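Local atomic coordinates of toxin PAU_02230 (Photorhabdus asymbiotica subsp. asymbiotica ATCC 43949, PDB entry 6HV6), a protein that belongs to the large toxins of Photorhabdus, its modelled part being an alpha-beta structure with an antiparallel sheet of six strands and a long helix. Residues 78-81 with 82-85; 208-212 with 213-217; 324-327 with 328-331. The protein carries 1 engineered substitution. One frame throughout, in Å; residues are numbered along the deposited sequence.

In the fold
All three interactions are local, each made by residues that follow one another in the chain, and they come in the order 78-85, 208-217, 324-331. Interaction 1 forms the start of helix 80-93, beside helices 130-138 and 144-176. Interaction 2 turns the chain from helix 199-211 into helix 215-224, and interaction 3 lies within helix 320-334; both of these touch the six-stranded antiparallel sheet. Centres of interactions 1 and 2 are about 42 Å apart on opposite sides of the chain's centre, those of 1 and 3 about 33 Å, those of 2 and 3 about 23 Å. Helix 144-176 touches both interactions 1 and 3, so one long helix spans the two regions.

Interaction 1 of 3, residues 78-81 with 82-85; sequences YNQE and NFDT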
ATOM      1  N   TYR A  78       5.419 -22.514  -5.542  1.00 51.95           N
ATOM      2  CA  TYR A  78       5.244 -23.038  -4.195  1.00 46.94           C
ATOM      3  C   TYR A  78       3.888 -23.723  -4.107  1.00 47.29           C
ATOM      4  O   TYR A  78       2.991 -23.469  -4.912  1.00 49.18           O
ATOM      5  CB  TYR A  78       5.354 -21.929  -3.140  1.00 41.28           C
ATOM      6  CG  TYR A  78       4.270 -20.896  -3.262  1.00 41.69           C
ATOM      7  CD1 TYR A  78       4.374 -19.860  -4.181  1.00 43.87           C
ATOM      8  CD2 TYR A  78       3.132 -20.956  -2.466  1.00 41.16           C
ATOM      9  CE1 TYR A  78       3.384 -18.930  -4.313  1.00 41.34           C
ATOM     10  CE2 TYR A  78       2.129 -20.024  -2.591  1.00 42.24           C
ATOM     11  CZ  TYR A  78       2.263 -19.011  -3.516  1.00 45.36           C
ATOM     12  OH  TYR A  78       1.272 -18.077  -3.651  1.00 49.05           O
ATOM     13  N   ASN A  79       3.751 -24.598  -3.115  1.00 45.59           N
ATOM     14  CA  ASN A  79       2.476 -25.261  -2.856  1.00 40.37           C
ATOM     15  C   ASN A  79       1.557 -24.295  -2.119  1.00 45.74           C
ATOM     16  O   ASN A  79       1.803 -23.955  -0.956  1.00 40.79           O
ATOM     17  CB  ASN A  79       2.689 -26.533  -2.043  1.00 39.88           C
ATOM     18  CG  ASN A  79       1.412 -27.343  -1.903  1.00 52.60           C
ATOM     19  OD1 ASN A  79       0.474 -26.937  -1.219  1.00 52.27           O
ATOM     20  ND2 ASN A  79       1.368 -28.488  -2.563  1.00 55.71           N
ATOM     21  N   GLN A  80       0.489 -23.856  -2.789  1.00 43.73           N
ATOM     22  CA  GLN A  80      -0.375 -22.829  -2.213  1.00 45.48           C
ATOM     23  C   GLN A  80      -1.008 -23.297  -0.909  1.00 49.21           C
ATOM     24  O   GLN A  80      -1.073 -22.538   0.065  1.00 50.17           O
ATOM     25  CB  GLN A  80      -1.457 -22.419  -3.215  1.00 49.05           C
ATOM     26  CG  GLN A  80      -2.310 -21.229  -2.755  1.00 50.50           C
ATOM     27  CD  GLN A  80      -1.500 -19.949  -2.596  1.00 58.51           C
ATOM     28  OE1 GLN A  80      -0.885 -19.466  -3.550  1.00 62.89           O
ATOM     29  NE2 GLN A  80      -1.490 -19.398  -1.383  1.00 59.54           N
ATOM     30  N   GLU A  81      -1.469 -24.548  -0.870  1.00 49.08           N
ATOM     31  CA  GLU A  81      -2.148 -25.062   0.316  1.00 45.57           C
ATOM     32  C   GLU A  81      -1.213 -25.112   1.518  1.00 40.81           C
ATOM     33  O   GLU A  81      -1.583 -24.695   2.626  1.00 40.28           O
ATOM     34  CB  GLU A  81      -2.721 -26.449   0.023  1.00 51.35           C
ATOM     35  CG  GLU A  81      -3.513 -27.034   1.170  1.00 61.10           C
ATOM     36  CD  GLU A  81      -4.066 -28.411   0.859  1.00 76.50           C
ATOM     37  OE1 GLU A  81      -4.145 -28.764  -0.338  1.00 81.88           O
ATOM     38  OE2 GLU A  81      -4.418 -29.137   1.813  1.00 79.19           O
ATOM     39  N   ASN A  82       0.010 -25.608   1.323  1.00 38.08           N
ATOM     40  CA  ASN A  82       0.968 -25.606   2.426  1.00 35.49           C
ATOM     41  C   ASN A  82       1.347 -24.182   2.823  1.00 40.63           C
ATOM     42  O   ASN A  82       1.496 -23.884   4.010  1.00 38.64           O
ATOM     43  CB  ASN A  82       2.212 -26.413   2.061  1.00 32.20           C
ATOM     44  CG  ASN A  82       1.932 -27.895   1.980  1.00 33.84           C
ATOM     45  OD1 ASN A  82       0.864 -28.347   2.386  1.00 36.83           O
ATOM     46  ND2 ASN A  82       2.888 -28.661   1.463  1.00 35.25           N
ATOM     47  N   PHE A  83       1.509 -23.292   1.844  1.00 40.41           N
ATOM     48  CA  PHE A  83       1.787 -21.895   2.160  1.00 36.50           C
ATOM     49  C   PHE A  83       0.688 -21.309   3.040  1.00 36.84           C
ATOM     50  O   PHE A  83       0.969 -20.671   4.057  1.00 40.33           O
ATOM     51  CB  PHE A  83       1.942 -21.089   0.870  1.00 41.14           C
ATOM     52  CG  PHE A  83       2.246 -19.629   1.095  1.00 44.12           C
ATOM     53  CD1 PHE A  83       3.550 -19.199   1.257  1.00 39.83           C
ATOM     54  CD2 PHE A  83       1.225 -18.688   1.128  1.00 47.29           C
ATOM     55  CE1 PHE A  83       3.832 -17.860   1.464  1.00 39.57           C
ATOM     56  CE2 PHE A  83       1.504 -17.345   1.332  1.00 45.04           C
ATOM     57  CZ  PHE A  83       2.808 -16.932   1.500  1.00 39.32           C
ATOM     58  N   ASP A  84      -0.576 -21.530   2.665  1.00 39.00           N
ATOM     59  CA  ASP A  84      -1.692 -21.011   3.452  1.00 40.32           C
ATOM     60  C   ASP A  84      -1.695 -21.589   4.867  1.00 44.64           C
ATOM     61  O   ASP A  84      -1.931 -20.864   5.840  1.00 44.50           O
ATOM     62  CB  ASP A  84      -3.018 -21.307   2.744  1.00 49.59           C
ATOM     63  CG  ASP A  84      -3.128 -20.629   1.371  1.00 55.13           C
ATOM     64  OD1 ASP A  84      -2.435 -19.615   1.127  1.00 53.94           O
ATOM     65  OD2 ASP A  84      -3.920 -21.110   0.533  1.00 56.68           O
ATOM     66  N   THR A  85      -1.425 -22.890   5.004  1.00 44.35           N
ATOM     67  CA  THR A  85      -1.321 -23.499   6.329  1.00 40.89           C
ATOM     68  C   THR A  85      -0.230 -22.832   7.163  1.00 38.27           C
ATOM     69  O   THR A  85      -0.429 -22.530   8.347  1.00 39.76           O
ATOM     70  CB  THR A  85      -1.052 -24.999   6.190  1.00 41.58           C
ATOM     71  OG1 THR A  85      -2.163 -25.623   5.541  1.00 40.82           O
ATOM     72  CG2 THR A  85      -0.866 -25.638   7.547  1.00 44.69           C
TER
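The rings of Tyr78 and Phe83 meet obliquely, with centroids 5.0 Å apart and planes inclined by 55°. Tyr78 brings its CD2-CE2 side against the base of the phenylalanine, CD2 lying 3.5 Å from Phe83 CB. At the edges sit polar groups: Gln80 NE2 lies in the plane of the Tyr78 ring, and Asp84 OD1 in that of Phe83. A second flat pair is formed by the amides of Asn79 and Asn82, stacked with their planes only 21° apart, Asn79 OD1 being 3.6 Å from Asn82 CG.

Asn79 is the N-cap of helix 80-93. Its CG stands anti to the backbone N (chi1 -173°), which swings OD1 back over the first turn to accept from Asn82 N at 2.9 Å, tilted from the carbonyl plane. Its own carbonyl O takes Phe83 N, also at 2.9 Å, so backbone and side chain of one residue together satisfy two N-H groups of the opening turn.

Gln80 bends at its second torsion and returns over the helix, so that NE2 donates to Asp84 OD1 at 2.7 Å. The carboxylate oxygen lies in the amide plane and is met on its syn side, though the nitrogen stands well out of the carboxylate plane. The carboxylate of Asp84, this near the helix start, would probably be favoured by the positive end of the helix dipole. One residue on from Gln80, Glu81 O is gripped twice from opposite faces, by Thr85 N at 3.0 Å and by Thr85 OG1 at 3.1 Å.

Around this turn, Asn79 N donates to Asp131 OD1, Asn82 packs on Ile134, Glu135 and Ile138 of helix 130-138, and both aromatic rings rest on Ile161 of helix 144-176.

Interaction 2 of 3, residues 208-212 with 213-217; sequences WALQS and SQDAK. With EDO (1,2-ethanediol), chain F.
Gln214 reaches back to Ser212, its NE2 donating to Ser212 OG at 2.9 Å with the oxygen lying in the amide plane. The backbone beneath has the chief marks of a Schellman motif closing helix 199-211: Gln214 N donates to Ala209 O at 2.8 Å, a 6→1 bond, and Ser213 takes left-handed helical angles (phi 58°, psi 42°). The companion 5→2 pair, Ser213 N and Leu210 O, is stretched to 3.6 Å, so only the 6→1 half of the motif is clearly formed. Ala209 O also accepts from Ser212 N, which approaches from the opposite face of the carbonyl plane.

Ser212 OG works both ways. It sits between the backbone N and the carbonyl carbon (chi1 59°), turned back on the helix, where it donates to Trp208 O at 2.8 Å from above the carbonyl plane. The same oxygen lies over one face of the Trp208 indole, near its rim.

Across the turn, Leu210 CD2 touches Asp215 CB at 3.5 Å, the two side chains crossing at about a right angle. A water donates to both Leu210 O and Asp215 OD1, tying the last turn of one helix to the first of the next.

Farther out, Asn362 OD1 accepts from both Gln214 NE2 and Trp208 NE1, fixing the amide and the indole together, while Tyr316 OH holds Asp215 OD2. Leu210 packs on strand 289-296. At the start of helix 215-224 a 1,2-ethanediol, probably from the crystallisation liquor, takes Lys217 N on its O2 at 2.9 Å.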
ATOM      1  N   TRP A 208      -1.499  17.716  -4.817  1.00 24.64           N
ATOM      2  CA  TRP A 208      -0.698  18.828  -5.327  1.00 26.86           C
ATOM      3  C   TRP A 208       0.038  18.441  -6.605  1.00 31.04           C
ATOM      4  O   TRP A 208       0.116  19.239  -7.555  1.00 30.78           O
ATOM      5  CB  TRP A 208       0.300  19.307  -4.278  1.00 23.30           C
ATOM      6  CG  TRP A 208       1.204  20.337  -4.866  1.00 24.20           C
ATOM      7  CD1 TRP A 208       2.559  20.261  -4.999  1.00 31.19           C
ATOM      8  CD2 TRP A 208       0.807  21.581  -5.465  1.00 28.05           C
ATOM      9  NE1 TRP A 208       3.033  21.391  -5.623  1.00 30.78           N
ATOM     10  CE2 TRP A 208       1.979  22.216  -5.919  1.00 32.12           C
ATOM     11  CE3 TRP A 208      -0.425  22.221  -5.653  1.00 28.04           C
ATOM     12  CZ2 TRP A 208       1.957  23.458  -6.549  1.00 31.99           C
ATOM     13  CZ3 TRP A 208      -0.442  23.469  -6.281  1.00 30.80           C
ATOM     14  CH2 TRP A 208       0.740  24.066  -6.720  1.00 34.88           C
ATOM     15  N   ALA A 209       0.603  17.229  -6.639  1.00 24.98           N
ATOM     16  CA  ALA A 209       1.254  16.740  -7.850  1.00 27.88           C
ATOM     17  C   ALA A 209       0.319  16.822  -9.046  1.00 31.38           C
ATOM     18  O   ALA A 209       0.713  17.261 -10.132  1.00 30.24           O
ATOM     19  CB  ALA A 209       1.714  15.290  -7.651  1.00 21.86           C
ATOM     20  N   LEU A 210      -0.932  16.397  -8.866  1.00 28.46           N
ATOM     21  CA  LEU A 210      -1.869  16.403  -9.983  1.00 27.56           C
ATOM     22  C   LEU A 210      -2.171  17.823 -10.436  1.00 30.28           C
ATOM     23  O   LEU A 210      -2.286  18.080 -11.640  1.00 34.75           O
ATOM     24  CB  LEU A 210      -3.158  15.671  -9.600  1.00 27.48           C
ATOM     25  CG  LEU A 210      -3.114  14.149  -9.717  1.00 28.67           C
ATOM     26  CD1 LEU A 210      -4.354  13.551  -9.051  1.00 28.57           C
ATOM     27  CD2 LEU A 210      -3.056  13.748 -11.186  1.00 27.58           C
ATOM     28  N   GLN A 211      -2.296  18.759  -9.493  1.00 25.97           N
ATOM     29  CA  GLN A 211      -2.621  20.132  -9.860  1.00 32.14           C
ATOM     30  C   GLN A 211      -1.440  20.885 -10.461  1.00 36.54           C
ATOM     31  O   GLN A 211      -1.637  21.951 -11.055  1.00 39.52           O
ATOM     32  CB  GLN A 211      -3.160  20.882  -8.640  1.00 31.68           C
ATOM     33  CG  GLN A 211      -4.444  20.248  -8.068  1.00 35.75           C
ATOM     34  CD  GLN A 211      -5.152  21.150  -7.060  1.00 49.06           C
ATOM     35  OE1 GLN A 211      -4.819  22.330  -6.917  1.00 48.09           O
ATOM     36  NE2 GLN A 211      -6.138  20.595  -6.365  1.00 58.10           N
ATOM     37  N   SER A 212      -0.225  20.356 -10.342  1.00 31.77           N
ATOM     38  CA  SER A 212       0.967  21.040 -10.824  1.00 33.25           C
ATOM     39  C   SER A 212       1.698  20.238 -11.895  1.00 31.23           C
ATOM     40  O   SER A 212       2.871  20.502 -12.155  1.00 33.92           O
ATOM     41  CB  SER A 212       1.909  21.343  -9.661  1.00 32.34           C
ATOM     42  OG  SER A 212       2.285  20.130  -9.013  1.00 28.93           O
ATOM     43  N   SER A 213       1.031  19.266 -12.523  1.00 31.43           N
ATOM     44  CA  SER A 213       1.629  18.477 -13.607  1.00 33.73           C
ATOM     45  C   SER A 213       2.901  17.774 -13.147  1.00 34.84           C
ATOM     46  O   SER A 213       3.896  17.722 -13.871  1.00 36.92           O
ATOM     47  CB  SER A 213       1.916  19.347 -14.839  1.00 35.55           C
ATOM     48  OG  SER A 213       0.781  20.115 -15.188  1.00 41.90           O
ATOM     49  N   GLN A 214       2.866  17.215 -11.934  1.00 33.83           N
ATOM     50  CA  GLN A 214       3.983  16.461 -11.382  1.00 30.26           C
ATOM     51  C   GLN A 214       3.574  15.057 -10.964  1.00 31.97           C
ATOM     52  O   GLN A 214       4.343  14.393 -10.256  1.00 28.65           O
ATOM     53  CB  GLN A 214       4.595  17.203 -10.189  1.00 30.18           C
ATOM     54  CG  GLN A 214       5.311  18.494 -10.583  1.00 34.41           C
ATOM     55  CD  GLN A 214       5.968  19.188  -9.401  1.00 41.00           C
ATOM     56  OE1 GLN A 214       7.193  19.161  -9.249  1.00 43.06           O
ATOM     57  NE2 GLN A 214       5.157  19.814  -8.561  1.00 34.63           N
ATOM     58  N   ASP A 215       2.388  14.593 -11.393  1.00 27.92           N
ATOM     59  CA  ASP A 215       1.872  13.302 -10.954  1.00 26.18           C
ATOM     60  C   ASP A 215       2.711  12.142 -11.474  1.00 31.04           C
ATOM     61  O   ASP A 215       2.907  11.157 -10.759  1.00 27.12           O
ATOM     62  CB  ASP A 215       0.408  13.128 -11.374  1.00 27.09           C
ATOM     63  CG  ASP A 215       0.120  13.611 -12.803  1.00 33.20           C
ATOM     64  OD1 ASP A 215       0.438  14.772 -13.134  1.00 31.72           O
ATOM     65  OD2 ASP A 215      -0.450  12.830 -13.587  1.00 32.97           O
ATOM     66  N   ALA A 216       3.191  12.218 -12.716  1.00 25.53           N
ATOM     67  CA  ALA A 216       4.034  11.145 -13.234  1.00 30.07           C
ATOM     68  C   ALA A 216       5.352  11.067 -12.473  1.00 32.44           C
ATOM     69  O   ALA A 216       5.812   9.975 -12.120  1.00 29.05           O
ATOM     70  CB  ALA A 216       4.286  11.341 -14.728  1.00 36.79           C
ATOM     71  N   LYS A 217       5.965  12.218 -12.204  1.00 27.26           N
ATOM     72  CA  LYS A 217       7.189  12.254 -11.413  1.00 30.34           C
ATOM     73  C   LYS A 217       6.967  11.672 -10.018  1.00 25.17           C
ATOM     74  O   LYS A 217       7.744  10.834  -9.551  1.00 26.58           O
ATOM     75  CB  LYS A 217       7.690  13.695 -11.325  1.00 36.04           C
ATOM     76  CG  LYS A 217       8.883  13.894 -10.400  1.00 39.72           C
ATOM     77  CD  LYS A 217       9.158  15.383 -10.246  1.00 57.82           C
ATOM     78  CE  LYS A 217      10.608  15.732 -10.548  1.00 72.21           C
ATOM     79  NZ  LYS A 217      11.543  15.101  -9.576  1.00 78.67           N
TER
HETATM   80  C1  EDO F2205       3.237  14.729 -14.453  1.00 42.98           C
HETATM   81  O1  EDO F2205       2.386  14.425 -15.561  1.00 55.32           O
HETATM   82  C2  EDO F2205       4.703  14.781 -14.876  1.00 48.31           C
HETATM   83  O2  EDO F2205       5.555  14.690 -13.723  1.00 39.11           O
HETATM   84  O   HOH W   1      -1.586  16.546 -13.916  1.00 47.12           O

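Interaction 3 of 3, residues 324-327 with 328-331; sequences AAFF and QKKM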
ATOM      1  N   ALA A 324     -16.453   8.117 -11.680  1.00 35.73           N
ATOM      2  CA  ALA A 324     -17.312   7.876 -10.526  1.00 36.47           C
ATOM      3  C   ALA A 324     -17.862   6.455 -10.516  1.00 37.81           C
ATOM      4  O   ALA A 324     -18.005   5.848  -9.448  1.00 36.15           O
ATOM      5  CB  ALA A 324     -18.458   8.881 -10.507  1.00 36.74           C
ATOM      6  N   ALA A 325     -18.206   5.914 -11.686  1.00 36.37           N
ATOM      7  CA  ALA A 325     -18.656   4.525 -11.722  1.00 46.29           C
ATOM      8  C   ALA A 325     -17.543   3.592 -11.254  1.00 45.47           C
ATOM      9  O   ALA A 325     -17.782   2.662 -10.475  1.00 34.47           O
ATOM     10  CB  ALA A 325     -19.123   4.153 -13.128  1.00 43.95           C
ATOM     11  N   PHE A 326     -16.315   3.855 -11.694  1.00 33.39           N
ATOM     12  CA  PHE A 326     -15.182   3.039 -11.273  1.00 31.50           C
ATOM     13  C   PHE A 326     -14.953   3.167  -9.771  1.00 35.73           C
ATOM     14  O   PHE A 326     -14.782   2.168  -9.070  1.00 32.77           O
ATOM     15  CB  PHE A 326     -13.939   3.456 -12.054  1.00 31.45           C
ATOM     16  CG  PHE A 326     -12.713   2.704 -11.670  1.00 33.01           C
ATOM     17  CD1 PHE A 326     -12.613   1.345 -11.922  1.00 33.50           C
ATOM     18  CD2 PHE A 326     -11.660   3.352 -11.051  1.00 27.20           C
ATOM     19  CE1 PHE A 326     -11.483   0.645 -11.565  1.00 32.03           C
ATOM     20  CE2 PHE A 326     -10.514   2.650 -10.686  1.00 34.71           C
ATOM     21  CZ  PHE A 326     -10.429   1.300 -10.951  1.00 26.98           C
ATOM     22  N   PHE A 327     -14.958   4.399  -9.262  1.00 31.35           N
ATOM     23  CA  PHE A 327     -14.780   4.622  -7.829  1.00 32.11           C
ATOM     24  C   PHE A 327     -15.845   3.886  -7.021  1.00 31.29           C
ATOM     25  O   PHE A 327     -15.540   3.257  -5.998  1.00 31.87           O
ATOM     26  CB  PHE A 327     -14.805   6.129  -7.536  1.00 30.94           C
ATOM     27  CG  PHE A 327     -14.858   6.473  -6.069  1.00 31.39           C
ATOM     28  CD1 PHE A 327     -13.687   6.626  -5.333  1.00 28.83           C
ATOM     29  CD2 PHE A 327     -16.079   6.662  -5.431  1.00 29.56           C
ATOM     30  CE1 PHE A 327     -13.734   6.936  -3.981  1.00 26.19           C
ATOM     31  CE2 PHE A 327     -16.134   6.976  -4.079  1.00 31.18           C
ATOM     32  CZ  PHE A 327     -14.957   7.117  -3.352  1.00 28.09           C
ATOM     33  N   GLN A 328     -17.102   3.939  -7.461  1.00 31.11           N
ATOM     34  CA  GLN A 328     -18.147   3.244  -6.713  1.00 32.36           C
ATOM     35  C   GLN A 328     -17.931   1.734  -6.732  1.00 38.97           C
ATOM     36  O   GLN A 328     -18.123   1.061  -5.713  1.00 35.15           O
ATOM     37  CB  GLN A 328     -19.532   3.588  -7.261  1.00 34.83           C
ATOM     38  CG  GLN A 328     -20.642   2.830  -6.532  1.00 46.90           C
ATOM     39  CD  GLN A 328     -22.035   3.216  -6.987  1.00 52.78           C
ATOM     40  OE1 GLN A 328     -22.269   3.458  -8.172  1.00 54.86           O
ATOM     41  NE2 GLN A 328     -22.971   3.277  -6.044  1.00 51.22           N
ATOM     42  N   LYS A 329     -17.538   1.182  -7.880  1.00 32.57           N
ATOM     43  CA  LYS A 329     -17.241  -0.245  -7.946  1.00 41.34           C
ATOM     44  C   LYS A 329     -16.113  -0.614  -6.984  1.00 42.58           C
ATOM     45  O   LYS A 329     -16.160  -1.661  -6.326  1.00 31.35           O
ATOM     46  CB  LYS A 329     -16.884  -0.625  -9.384  1.00 39.21           C
ATOM     47  CG  LYS A 329     -16.550  -2.085  -9.593  1.00 45.74           C
ATOM     48  CD  LYS A 329     -16.423  -2.402 -11.078  1.00 50.31           C
ATOM     49  CE  LYS A 329     -15.157  -1.808 -11.696  1.00 42.97           C
ATOM     50  NZ  LYS A 329     -15.126  -2.023 -13.182  1.00 44.23           N
ATOM     51  N   LYS A 330     -15.102   0.252  -6.865  1.00 32.87           N
ATOM     52  CA  LYS A 330     -13.995  -0.047  -5.963  1.00 31.58           C
ATOM     53  C   LYS A 330     -14.404   0.079  -4.497  1.00 34.33           C
ATOM     54  O   LYS A 330     -13.885  -0.651  -3.646  1.00 36.23           O
ATOM     55  CB  LYS A 330     -12.808   0.870  -6.282  1.00 27.49           C
ATOM     56  CG  LYS A 330     -12.175   0.604  -7.662  1.00 33.11           C
ATOM     57  CD  LYS A 330     -11.590  -0.820  -7.760  1.00 31.61           C
ATOM     58  CE  LYS A 330     -12.297  -1.670  -8.796  1.00 36.86           C
ATOM     59  NZ  LYS A 330     -11.568  -2.960  -9.047  1.00 34.04           N
ATOM     60  N   MET A 331     -15.315   0.992  -4.166  1.00 30.63           N
ATOM     61  CA  MET A 331     -15.770   1.062  -2.780  1.00 29.05           C
ATOM     62  C   MET A 331     -16.539  -0.199  -2.398  1.00 30.30           C
ATOM     63  O   MET A 331     -16.370  -0.736  -1.295  1.00 34.52           O
ATOM     64  CB  MET A 331     -16.625   2.313  -2.569  1.00 33.20           C
ATOM     65  CG  MET A 331     -15.859   3.646  -2.741  1.00 28.05           C
ATOM     66  SD  MET A 331     -14.307   3.815  -1.788  1.00 29.04           S
ATOM     67  CE  MET A 331     -13.063   3.343  -2.978  1.00 31.44           C
TER
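Lys330 sets its CG over one face of the Phe326 ring: CG is 4.0 Å from the ring centroid and 17° off the normal, a CH-pi contact displaced toward the rim. The lysine bends at its second and third torsions, and CD and CE pass out beyond the CE1-CZ rim, CE coming to 3.7 Å from Phe326 CE1. Lys329 approaches the same ring from another direction, obliquely, its CE 4.1 Å from Phe326 CD1.

The second pair, one residue along, follows the same plan. Met331 CG covers a face of the Phe327 ring, 3.8 Å from the centroid and 23° off the normal. With CG beside its own backbone N (chi1 -65°), the methionine chain folds back toward the preceding turn. The sulfur then stands obliquely to the ring, SD being 4.2 Å from the Phe327 centroid, a Met-aromatic contact.

Both pairs are i to i+4 neighbours on helix 320-334, and the backbone bonds of the same spacing place them: Lys330 N donates to Phe326 O and Met331 N to Phe327 O, each at 2.9 Å. As consecutive helix residues, Phe326 and Phe327 leave in different directions, each to be met by the residue one turn later.

Beyond the helix, Phe327 packs edge-to-face with Phe307 of strand 304-309, and Phe326 does so with Trp173 of helix 144-176. Both lysine ends reach Ser176, at the close of that long helix: Lys329 NZ donates to Ser176 O, while NZ of the buried Lys330 bonds Ser176 OG and, within its own helix, Gln333 OE1.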